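Local coordinates for protein probable zinc protease PqqL (Escherichia coli, PDB 6OFT) that probably acts as a periplasmic zinc metalloendopeptidase of the M16 family, with one zinc ion per subunit, the present chain being its first half, at residues Asn48-Ala53 with Leu167-Ile172; Val137-Trp142 with Gly173-Val178; Gln146-Arg151 with Asp249-Val254; Trp234-Glu239 with Lys312-Tyr317. One frame throughout, in Å; residues are numbered along the deposited sequence.

Contacts 1 and 2 form one neighbourhood beside the predicted zinc site, their centres about 10 Å apart. A probable hydrogen bond from Leu174 N to Leu50 O (3.2 Å) joins them, and Ile172 of contact 1 packs against Ile138 and Trp142 of contact 2. Both bring side chains to about 4 Å from that of His54. Contacts 2 and 3 interleave along the chain, yet their centres are about 21 Å apart; contact 3 joins helix 148-160 to the loop between strands 242-248 and 256-264. Contact 4 involves the same five-stranded sheet, its centre about 26 Å from that of contact 3 and about 18 Å from that of contact 1. Contacts 3 and 4 lie away from the predicted zinc and active-site residues.

Contact 1. Residues Asn48-Ala53 with Leu167-Ile172; sequences NELGVA and LDREPI
Leu50 lays its CD2 methyl over one face of the Arg169 guanidinium, 3.4 Å above the plane and displaced toward the rim, so that CZ and NH1 of Arg169 are each 3.6 Å from Leu50 CD2. At the edge of the same flat group, NH1 of Arg169 donates to the carbonyl O of Asp168 at 2.8 Å; this oxygen lies in the guanidinium plane, while the donor stands above the plane of the carbonyl. NE is bound to the backbone O of Glu45, and NH2 forms a salt bridge with Asp47. Bonds on all three nitrogens would hold the group's rotation, with Leu50 CD2 resting on one face. The bend of the Arg169 chain at chi2 sets its CD, which lies 3.8 Å from Leu50 CD2, and the two side chains cross at about a right angle.

The other half of the contact is backbone on backbone. CA of Gly51 makes a CH...O contact with O of Pro171 at 3.6 Å, with 158° at the hydrogen. A water gives one bond to O of Gly51 and one to O of Ile172, both 2.8 Å. Gly51 is the third residue of a type II turn, Glu49 to Val52, and the N-cap of helix 52-59, which carries the predicted zinc ligands His54 and His58. Any side chain here would run into O of Ile172, and its positive phi of 99° also suits glycine.

Chemically, then, the loop meets the helix start through a methyl on a cation, a weak CH...O contact and a shared water, while the charge of Arg169 is answered by Asp47, from just upstream of the turn.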
# COMPACT_ATOMS: atom_id res chain seq x y z
N ASN A 48 -4.16 -1.25 25.54
CA ASN A 48 -5.57 -1.31 25.92
C ASN A 48 -6.48 -0.60 24.89
O ASN A 48 -7.65 -0.33 25.20
CB ASN A 48 -5.74 -0.73 27.33
CG ASN A 48 -5.53 0.76 27.43
OD1 ASN A 48 -4.68 1.34 26.75
ND2 ASN A 48 -6.29 1.41 28.28
N GLU A 49 -5.96 -0.30 23.68
CA GLU A 49 -6.68 0.40 22.62
C GLU A 49 -6.73 -0.36 21.29
O GLU A 49 -6.94 0.27 20.25
CB GLU A 49 -6.05 1.78 22.36
CG GLU A 49 -6.19 2.80 23.49
CD GLU A 49 -5.49 4.12 23.22
OE1 GLU A 49 -4.42 4.12 22.57
OE2 GLU A 49 -6.02 5.16 23.66
N LEU A 50 -6.55 -1.68 21.30
CA LEU A 50 -6.49 -2.48 20.07
C LEU A 50 -7.81 -2.49 19.26
O LEU A 50 -8.79 -3.14 19.64
CB LEU A 50 -5.98 -3.91 20.35
CG LEU A 50 -4.67 -3.98 21.17
CD1 LEU A 50 -4.30 -5.40 21.50
CD2 LEU A 50 -3.53 -3.23 20.50
N GLY A 51 -7.79 -1.75 18.15
CA GLY A 51 -8.93 -1.57 17.24
C GLY A 51 -9.69 -0.27 17.45
O GLY A 51 -10.74 -0.06 16.84
N VAL A 52 -9.15 0.61 18.31
CA VAL A 52 -9.76 1.90 18.65
C VAL A 52 -9.64 2.90 17.48
O VAL A 52 -10.60 3.63 17.25
CB VAL A 52 -9.26 2.44 20.02
CG1 VAL A 52 -9.56 3.92 20.21
CG2 VAL A 52 -9.87 1.64 21.17
N ALA A 53 -8.52 2.90 16.73
CA ALA A 53 -8.40 3.80 15.57
C ALA A 53 -9.53 3.51 14.56
O ALA A 53 -10.15 4.45 14.06
CB ALA A 53 -7.05 3.63 14.89
N LEU A 167 2.99 -6.13 13.30
CA LEU A 167 2.66 -7.49 13.74
C LEU A 167 1.64 -7.45 14.90
O LEU A 167 0.68 -8.20 14.90
CB LEU A 167 3.95 -8.26 14.13
CG LEU A 167 3.80 -9.70 14.70
CD1 LEU A 167 3.37 -10.70 13.60
CD2 LEU A 167 5.10 -10.17 15.36
N ASP A 168 1.84 -6.55 15.85
CA ASP A 168 1.00 -6.41 17.05
C ASP A 168 -0.18 -5.42 16.91
O ASP A 168 -0.88 -5.18 17.90
CB ASP A 168 1.91 -5.98 18.22
CG ASP A 168 2.99 -7.01 18.52
OD1 ASP A 168 2.64 -8.12 18.96
OD2 ASP A 168 4.18 -6.69 18.32
N ARG A 169 -0.36 -4.82 15.72
CA ARG A 169 -1.34 -3.77 15.50
C ARG A 169 -2.21 -3.91 14.24
O ARG A 169 -2.40 -2.92 13.52
CB ARG A 169 -0.64 -2.38 15.52
CG ARG A 169 -0.05 -1.96 16.88
CD ARG A 169 -1.13 -1.86 17.95
NE ARG A 169 -0.63 -1.40 19.24
CZ ARG A 169 -0.13 -2.19 20.19
NH1 ARG A 169 -0.03 -3.50 19.97
NH2 ARG A 169 0.27 -1.69 21.34
N GLU A 170 -2.83 -5.09 14.02
CA GLU A 170 -3.76 -5.28 12.90
C GLU A 170 -4.96 -4.30 13.11
O GLU A 170 -5.48 -4.22 14.23
CB GLU A 170 -4.25 -6.73 12.83
CG GLU A 170 -4.65 -7.17 11.43
CD GLU A 170 -5.65 -8.31 11.37
OE1 GLU A 170 -5.71 -9.13 12.32
OE2 GLU A 170 -6.38 -8.40 10.35
N PRO A 171 -5.35 -3.49 12.08
CA PRO A 171 -6.38 -2.45 12.30
C PRO A 171 -7.71 -2.89 12.95
O PRO A 171 -8.23 -2.13 13.76
CB PRO A 171 -6.59 -1.86 10.91
CG PRO A 171 -5.27 -2.06 10.22
CD PRO A 171 -4.77 -3.40 10.72
N ILE A 172 -8.24 -4.09 12.65
CA ILE A 172 -9.50 -4.55 13.27
C ILE A 172 -9.40 -4.63 14.83
O ILE A 172 -10.42 -4.49 15.51
CB ILE A 172 -10.02 -5.88 12.64
CG1 ILE A 172 -11.47 -6.22 13.07
CG2 ILE A 172 -9.08 -7.07 12.91
CD1 ILE A 172 -12.62 -5.35 12.41
O HOH W 1 -11.95 -2.15 15.43

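Contact 2. Residues Val137-Trp142 with Gly173-Val178; sequences VITEEW and GLMDTV
Met175 and Trp142 make a Met-aromatic contact where the short helix 175-180 packs on helix 128-144, the helix that also carries Glu134, a predicted zinc ligand. The Met175 chain, bent at chi2 and chi3, passes over one face of the indole. Its CG sits 3.8 Å from the centroid of the six-membered ring of Trp142, a CH-pi contact, and its SD is 4.2 Å from the centroid of the five-membered ring, at an oblique angle. A chi1 of 167° puts Trp142 CG anti to the backbone N, where it meets both CE and SD of Met175 at 3.7 Å. An alanine in place of Trp142 would probably open a gap beside Met175, its CG losing the ring face and its SD the aromatic partner.

One turn back, SD of Met175 lies 3.7 Å from Thr139 CA; OG1 of Thr139 binds the backbone O of Arg135. Deeper in, CG2 of Ile138 meets CG2 of Val178 at 3.8 Å, and the Ile138 side chain continues to about 4 Å from those of His54 and His58. Such apolar backing lies next to the HxxEH motif of M16 peptidases, the inverse of the HExxH of other zinc peptidases.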
# COMPACT_ATOMS: atom_id res chain seq x y z
N VAL A 137 -21.61 -4.03 14.88
CA VAL A 137 -21.20 -3.76 13.49
C VAL A 137 -19.78 -4.26 13.24
O VAL A 137 -19.56 -5.05 12.32
CB VAL A 137 -21.36 -2.24 13.12
CG1 VAL A 137 -20.68 -1.88 11.80
CG2 VAL A 137 -22.83 -1.85 13.09
N ILE A 138 -18.83 -3.80 14.07
CA ILE A 138 -17.41 -4.15 13.97
C ILE A 138 -17.19 -5.65 14.18
O ILE A 138 -16.44 -6.26 13.42
CB ILE A 138 -16.54 -3.23 14.89
CG1 ILE A 138 -16.66 -1.75 14.42
CG2 ILE A 138 -15.05 -3.68 14.91
CD1 ILE A 138 -16.33 -0.70 15.46
N THR A 139 -17.88 -6.26 15.17
CA THR A 139 -17.84 -7.70 15.47
C THR A 139 -18.26 -8.51 14.23
O THR A 139 -17.57 -9.48 13.88
CB THR A 139 -18.66 -8.02 16.75
OG1 THR A 139 -18.23 -7.19 17.83
CG2 THR A 139 -18.56 -9.50 17.17
N GLU A 140 -19.35 -8.08 13.54
CA GLU A 140 -19.85 -8.74 12.33
C GLU A 140 -18.89 -8.60 11.15
O GLU A 140 -18.66 -9.58 10.43
CB GLU A 140 -21.27 -8.28 11.98
CG GLU A 140 -22.31 -8.99 12.83
CD GLU A 140 -23.76 -8.66 12.52
OE1 GLU A 140 -24.46 -9.51 11.93
OE2 GLU A 140 -24.19 -7.55 12.90
N GLU A 141 -18.31 -7.40 10.96
CA GLU A 141 -17.34 -7.14 9.90
C GLU A 141 -16.06 -7.96 10.09
O GLU A 141 -15.52 -8.47 9.11
CB GLU A 141 -17.03 -5.64 9.80
CG GLU A 141 -18.21 -4.83 9.29
CD GLU A 141 -18.05 -3.33 9.34
OE1 GLU A 141 -18.95 -2.63 8.81
OE2 GLU A 141 -17.05 -2.84 9.91
N TRP A 142 -15.62 -8.12 11.35
CA TRP A 142 -14.46 -8.93 11.72
C TRP A 142 -14.62 -10.37 11.20
O TRP A 142 -13.71 -10.88 10.55
CB TRP A 142 -14.27 -8.90 13.24
CG TRP A 142 -13.31 -9.92 13.79
CD1 TRP A 142 -11.95 -9.88 13.74
CD2 TRP A 142 -13.65 -11.11 14.51
NE1 TRP A 142 -11.42 -10.98 14.37
CE2 TRP A 142 -12.44 -11.74 14.87
CE3 TRP A 142 -14.87 -11.70 14.90
CZ2 TRP A 142 -12.41 -12.95 15.58
CZ3 TRP A 142 -14.83 -12.89 15.62
CH2 TRP A 142 -13.62 -13.50 15.96
N GLY A 173 -8.19 -4.86 15.34
CA GLY A 173 -7.93 -4.98 16.77
C GLY A 173 -8.49 -6.25 17.39
O GLY A 173 -8.53 -7.30 16.73
N LEU A 174 -8.93 -6.16 18.66
CA LEU A 174 -9.48 -7.29 19.43
C LEU A 174 -10.95 -7.10 19.67
O LEU A 174 -11.36 -5.99 20.03
CB LEU A 174 -8.78 -7.44 20.79
CG LEU A 174 -7.26 -7.62 20.89
CD1 LEU A 174 -6.88 -8.01 22.32
CD2 LEU A 174 -6.74 -8.71 19.93
N MET A 175 -11.76 -8.17 19.54
CA MET A 175 -13.21 -8.08 19.75
C MET A 175 -13.56 -7.80 21.19
O MET A 175 -14.60 -7.21 21.45
CB MET A 175 -13.96 -9.31 19.21
CG MET A 175 -13.88 -9.46 17.70
SD MET A 175 -14.44 -8.00 16.78
CE MET A 175 -12.87 -7.24 16.34
N ASP A 176 -12.66 -8.17 22.12
CA ASP A 176 -12.81 -7.93 23.55
C ASP A 176 -12.61 -6.44 23.86
O ASP A 176 -13.26 -5.92 24.76
CB ASP A 176 -11.90 -8.86 24.36
CG ASP A 176 -12.23 -10.33 24.16
OD1 ASP A 176 -11.68 -10.95 23.22
OD2 ASP A 176 -13.06 -10.87 24.94
N THR A 177 -11.79 -5.73 23.05
CA THR A 177 -11.61 -4.28 23.20
C THR A 177 -12.86 -3.59 22.61
O THR A 177 -13.42 -2.68 23.23
CB THR A 177 -10.30 -3.82 22.56
OG1 THR A 177 -9.23 -4.51 23.20
CG2 THR A 177 -10.09 -2.30 22.68
N VAL A 178 -13.33 -4.07 21.43
CA VAL A 178 -14.52 -3.59 20.71
C VAL A 178 -15.78 -3.67 21.62
O VAL A 178 -16.59 -2.73 21.64
CB VAL A 178 -14.66 -4.32 19.34
CG1 VAL A 178 -16.04 -4.11 18.69
CG2 VAL A 178 -13.55 -3.90 18.38

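Contact 3. Residues Gln146-Arg151 with Asp249-Val254; sequences QDAKWR and DKENRV
Arg151, Asp249 and Glu251 form a salt-bridge network between the first turn of helix 148-160 and a type I turn in the loop joining strands 242-248 and 256-264. It ties the M16 peptidase part of the chain to the M16 inactive domain, away from the predicted sites. The Arg151 chain is bent at chi3 (-60°), which swings NE toward the turn. The guanidinium grips Asp249 side-on: NE reaches OD1 of Asp249 at 2.9 Å, and NH2 reaches OD2 of Asp249 at 3.1 Å on its syn lone pair. The two planes are 36° apart. Asp249 OD2 also accepts from the backbone N of Glu251, an Asx turn that would restrain the carboxylate's rotation.

Glu251, extended beyond CG, crosses Arg151 at a slant, its carboxylate turned 67° from the guanidinium. Its OE1 accepts from Arg151 NH2 at 3.1 Å, approached from above the carboxylate plane. A leucine in place of Arg151 would probably leave the carboxylates of Asp249 and Glu251 without their shared countercharge.

CB of Ala148 fits against Asn252 OD1 at 3.4 Å, Asn252 ND2 being bonded to Thr152 OG1. A water donates to OE1 of Glu251 (2.7 Å) and accepts from N of Ala148 (3.1 Å).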
# COMPACT_ATOMS: atom_id res chain seq x y z
N GLN A 146 -13.05 -12.75 7.12
CA GLN A 146 -12.26 -13.97 7.31
C GLN A 146 -12.44 -15.02 6.17
O GLN A 146 -12.98 -16.11 6.39
CB GLN A 146 -12.53 -14.60 8.69
CG GLN A 146 -12.16 -13.72 9.87
CD GLN A 146 -12.26 -14.43 11.20
OE1 GLN A 146 -12.18 -15.66 11.30
NE2 GLN A 146 -12.41 -13.66 12.26
N ASP A 147 -11.97 -14.67 4.95
CA ASP A 147 -12.02 -15.52 3.75
C ASP A 147 -10.64 -16.18 3.51
O ASP A 147 -9.75 -16.03 4.36
CB ASP A 147 -12.49 -14.70 2.52
CG ASP A 147 -11.73 -13.41 2.21
OD1 ASP A 147 -10.66 -13.17 2.82
OD2 ASP A 147 -12.21 -12.64 1.35
N ALA A 148 -10.45 -16.89 2.37
CA ALA A 148 -9.18 -17.55 2.00
C ALA A 148 -7.97 -16.58 1.99
O ALA A 148 -6.94 -16.90 2.58
CB ALA A 148 -9.31 -18.26 0.67
N LYS A 149 -8.13 -15.39 1.37
CA LYS A 149 -7.09 -14.35 1.29
C LYS A 149 -6.66 -13.87 2.70
O LYS A 149 -5.46 -13.67 2.93
CB LYS A 149 -7.57 -13.17 0.42
CG LYS A 149 -6.50 -12.14 0.09
CD LYS A 149 -7.04 -11.04 -0.83
CE LYS A 149 -6.47 -9.67 -0.52
NZ LYS A 149 -5.06 -9.52 -0.96
N TRP A 150 -7.63 -13.73 3.62
CA TRP A 150 -7.38 -13.34 5.01
C TRP A 150 -6.63 -14.44 5.76
O TRP A 150 -5.68 -14.15 6.47
CB TRP A 150 -8.70 -13.00 5.74
CG TRP A 150 -8.49 -12.52 7.15
CD1 TRP A 150 -8.15 -11.26 7.54
CD2 TRP A 150 -8.57 -13.31 8.35
NE1 TRP A 150 -8.02 -11.21 8.91
CE2 TRP A 150 -8.28 -12.45 9.43
CE3 TRP A 150 -8.84 -14.66 8.61
CZ2 TRP A 150 -8.29 -12.90 10.76
CZ3 TRP A 150 -8.83 -15.11 9.92
CH2 TRP A 150 -8.56 -14.23 10.98
N ARG A 151 -7.08 -15.70 5.61
CA ARG A 151 -6.45 -16.86 6.25
C ARG A 151 -5.01 -17.05 5.76
O ARG A 151 -4.14 -17.39 6.57
CB ARG A 151 -7.27 -18.14 6.02
CG ARG A 151 -8.63 -18.15 6.71
CD ARG A 151 -9.28 -19.52 6.68
NE ARG A 151 -9.50 -20.01 5.32
CZ ARG A 151 -10.64 -19.87 4.63
NH1 ARG A 151 -11.67 -19.23 5.17
NH2 ARG A 151 -10.75 -20.38 3.41
N ASP A 249 -4.72 -24.49 2.34
CA ASP A 249 -6.08 -23.95 2.32
C ASP A 249 -6.80 -24.45 1.08
O ASP A 249 -6.43 -24.10 -0.04
CB ASP A 249 -6.08 -22.41 2.39
CG ASP A 249 -7.39 -21.74 2.81
OD1 ASP A 249 -7.33 -20.70 3.50
OD2 ASP A 249 -8.48 -22.24 2.43
N LYS A 250 -7.84 -25.27 1.29
CA LYS A 250 -8.64 -25.90 0.23
C LYS A 250 -9.36 -24.89 -0.66
O LYS A 250 -9.64 -25.21 -1.82
CB LYS A 250 -9.62 -26.94 0.81
CG LYS A 250 -8.95 -27.99 1.69
CD LYS A 250 -9.38 -29.42 1.34
CE LYS A 250 -8.84 -30.43 2.33
NZ LYS A 250 -7.36 -30.55 2.28
N GLU A 251 -9.59 -23.66 -0.14
CA GLU A 251 -10.27 -22.56 -0.83
C GLU A 251 -9.34 -21.70 -1.70
O GLU A 251 -9.83 -20.93 -2.52
CB GLU A 251 -11.06 -21.69 0.17
CG GLU A 251 -12.27 -22.41 0.74
CD GLU A 251 -13.37 -21.57 1.37
OE1 GLU A 251 -13.17 -20.34 1.55
OE2 GLU A 251 -14.43 -22.15 1.69
N ASN A 252 -8.00 -21.84 -1.54
CA ASN A 252 -7.02 -21.13 -2.37
C ASN A 252 -7.02 -21.78 -3.76
O ASN A 252 -7.16 -23.00 -3.86
CB ASN A 252 -5.63 -21.15 -1.72
CG ASN A 252 -5.47 -20.19 -0.56
OD1 ASN A 252 -6.25 -19.24 -0.38
ND2 ASN A 252 -4.44 -20.39 0.24
N ARG A 253 -6.92 -20.96 -4.82
CA ARG A 253 -7.05 -21.47 -6.18
C ARG A 253 -5.72 -21.83 -6.89
O ARG A 253 -5.75 -22.58 -7.87
CB ARG A 253 -7.88 -20.50 -7.05
CG ARG A 253 -7.24 -19.12 -7.25
CD ARG A 253 -7.95 -18.33 -8.34
NE ARG A 253 -7.04 -17.39 -9.00
CZ ARG A 253 -6.37 -17.66 -10.12
NH1 ARG A 253 -6.51 -18.84 -10.72
NH2 ARG A 253 -5.57 -16.75 -10.65
N VAL A 254 -4.58 -21.30 -6.41
CA VAL A 254 -3.28 -21.51 -7.05
C VAL A 254 -2.26 -22.16 -6.11
O VAL A 254 -2.03 -21.68 -5.00
CB VAL A 254 -2.76 -20.17 -7.66
CG1 VAL A 254 -1.33 -20.29 -8.18
CG2 VAL A 254 -3.68 -19.67 -8.77
O HOH W 2 -12.79 -17.83 0.52

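Contact 4. Residues Trp234-Glu239 with Lys312-Tyr317; sequences WPTKAE and KIAPDY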
# COMPACT_ATOMS: atom_id res chain seq x y z
N TRP A 234 8.61 2.89 15.12
CA TRP A 234 9.23 1.66 15.59
C TRP A 234 10.13 1.09 14.47
O TRP A 234 9.61 0.50 13.50
CB TRP A 234 8.18 0.63 16.04
CG TRP A 234 7.44 1.01 17.29
CD1 TRP A 234 7.74 0.65 18.57
CD2 TRP A 234 6.27 1.85 17.37
NE1 TRP A 234 6.83 1.20 19.44
CE2 TRP A 234 5.91 1.93 18.73
CE3 TRP A 234 5.47 2.50 16.41
CZ2 TRP A 234 4.81 2.68 19.17
CZ3 TRP A 234 4.36 3.21 16.84
CH2 TRP A 234 4.02 3.27 18.20
N PRO A 235 11.47 1.30 14.53
CA PRO A 235 12.33 0.75 13.47
C PRO A 235 12.27 -0.77 13.42
O PRO A 235 12.33 -1.45 14.46
CB PRO A 235 13.74 1.27 13.85
CG PRO A 235 13.49 2.40 14.82
CD PRO A 235 12.26 1.99 15.57
N THR A 236 12.07 -1.31 12.20
CA THR A 236 11.99 -2.76 11.96
C THR A 236 13.39 -3.35 12.12
O THR A 236 14.37 -2.74 11.69
CB THR A 236 11.35 -3.06 10.59
OG1 THR A 236 10.04 -2.48 10.53
CG2 THR A 236 11.28 -4.55 10.29
N LYS A 237 13.48 -4.50 12.78
CA LYS A 237 14.76 -5.17 13.03
C LYS A 237 14.85 -6.41 12.15
O LYS A 237 13.87 -7.14 12.01
CB LYS A 237 14.89 -5.53 14.53
CG LYS A 237 16.30 -5.99 14.94
CD LYS A 237 16.38 -6.55 16.36
CE LYS A 237 15.97 -8.01 16.48
NZ LYS A 237 16.95 -8.93 15.86
N ALA A 238 16.03 -6.64 11.55
CA ALA A 238 16.23 -7.81 10.69
C ALA A 238 16.09 -9.10 11.50
O ALA A 238 16.40 -9.11 12.70
CB ALA A 238 17.60 -7.76 10.05
N GLU A 239 15.61 -10.17 10.86
CA GLU A 239 15.54 -11.49 11.48
C GLU A 239 16.43 -12.36 10.60
O GLU A 239 16.00 -12.84 9.55
CB GLU A 239 14.11 -12.03 11.52
CG GLU A 239 14.05 -13.33 12.32
CD GLU A 239 12.65 -13.71 12.70
OE1 GLU A 239 12.05 -14.52 11.97
OE2 GLU A 239 12.14 -13.18 13.71
N LYS A 312 5.23 -3.30 0.57
CA LYS A 312 5.49 -2.56 1.81
C LYS A 312 5.02 -3.45 2.97
O LYS A 312 3.92 -4.00 2.90
CB LYS A 312 4.71 -1.23 1.81
CG LYS A 312 4.82 -0.43 3.10
CD LYS A 312 3.88 0.77 3.08
CE LYS A 312 3.63 1.33 4.46
NZ LYS A 312 2.82 2.57 4.39
N ILE A 313 5.87 -3.63 4.01
CA ILE A 313 5.50 -4.47 5.16
C ILE A 313 5.41 -3.66 6.45
O ILE A 313 4.78 -4.09 7.41
CB ILE A 313 6.39 -5.74 5.30
CG1 ILE A 313 7.86 -5.40 5.67
CG2 ILE A 313 6.30 -6.64 4.03
CD1 ILE A 313 8.73 -6.60 6.11
N ALA A 314 6.06 -2.48 6.48
CA ALA A 314 6.10 -1.55 7.62
C ALA A 314 6.47 -0.15 7.05
O ALA A 314 6.88 -0.10 5.88
CB ALA A 314 7.16 -2.03 8.61
N PRO A 315 6.36 0.99 7.80
CA PRO A 315 6.74 2.30 7.20
C PRO A 315 8.18 2.37 6.66
O PRO A 315 8.44 3.12 5.73
CB PRO A 315 6.52 3.30 8.35
CG PRO A 315 5.52 2.63 9.26
CD PRO A 315 5.88 1.16 9.19
N ASP A 316 9.12 1.59 7.24
CA ASP A 316 10.54 1.60 6.86
C ASP A 316 11.02 0.34 6.13
O ASP A 316 12.22 0.19 5.94
CB ASP A 316 11.38 1.76 8.15
CG ASP A 316 11.24 0.62 9.16
OD1 ASP A 316 10.30 -0.19 9.02
OD2 ASP A 316 12.08 0.54 10.08
N TYR A 317 10.10 -0.59 5.81
CA TYR A 317 10.47 -1.91 5.32
C TYR A 317 9.62 -2.49 4.23
O TYR A 317 8.42 -2.23 4.14
CB TYR A 317 10.50 -2.89 6.52
CG TYR A 317 11.86 -3.46 6.85
CD1 TYR A 317 12.85 -2.65 7.43
CD2 TYR A 317 12.15 -4.81 6.67
CE1 TYR A 317 14.08 -3.18 7.80
CE2 TYR A 317 13.38 -5.34 7.04
CZ TYR A 317 14.35 -4.52 7.59
OH TYR A 317 15.57 -5.04 7.95
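Thr236 and Asp316 supply the hydrogen bonds of this contact, and they do so as a pair. N of Thr236 donates to OD2 of Asp316 at 2.8 Å, nearly straight at 169°, and OG1 of Thr236 donates to OD1 of Asp316, also at 2.8 Å. Each oxygen uses its syn lone pair, so one residue occupies both ends of the carboxylate and holds it from turning. Asp316 reaches across with CG in the crowded position between its backbone N and carbonyl carbon (chi1 63°).

The ring contacts use CG2 and CB of the threonine. CG2 of Thr236 stands over the centre of the Tyr317 ring, 3.6 Å from its centroid and 10° off the normal, a CH-pi contact, while Thr236 CB approaches Tyr317 CD1 at 3.5 Å. The hydroxyls have van der Waals neighbours: CB of Ala314 lies 3.5 Å from OG1 of Thr236, and CB of Ala238 is 4.0 Å from the Tyr317 OH.

Backbone bonds shape the partner. N of Ile313 donates to O of Tyr317 at 2.9 Å, and a type I turn runs from Ala314 to Tyr317. The linker leading into edge strand 242-248 thus docks on a tight beta hairpin between strands 303-314 and 317-326, with a classic beta bulge at Ile313 and Ala314 facing Tyr317.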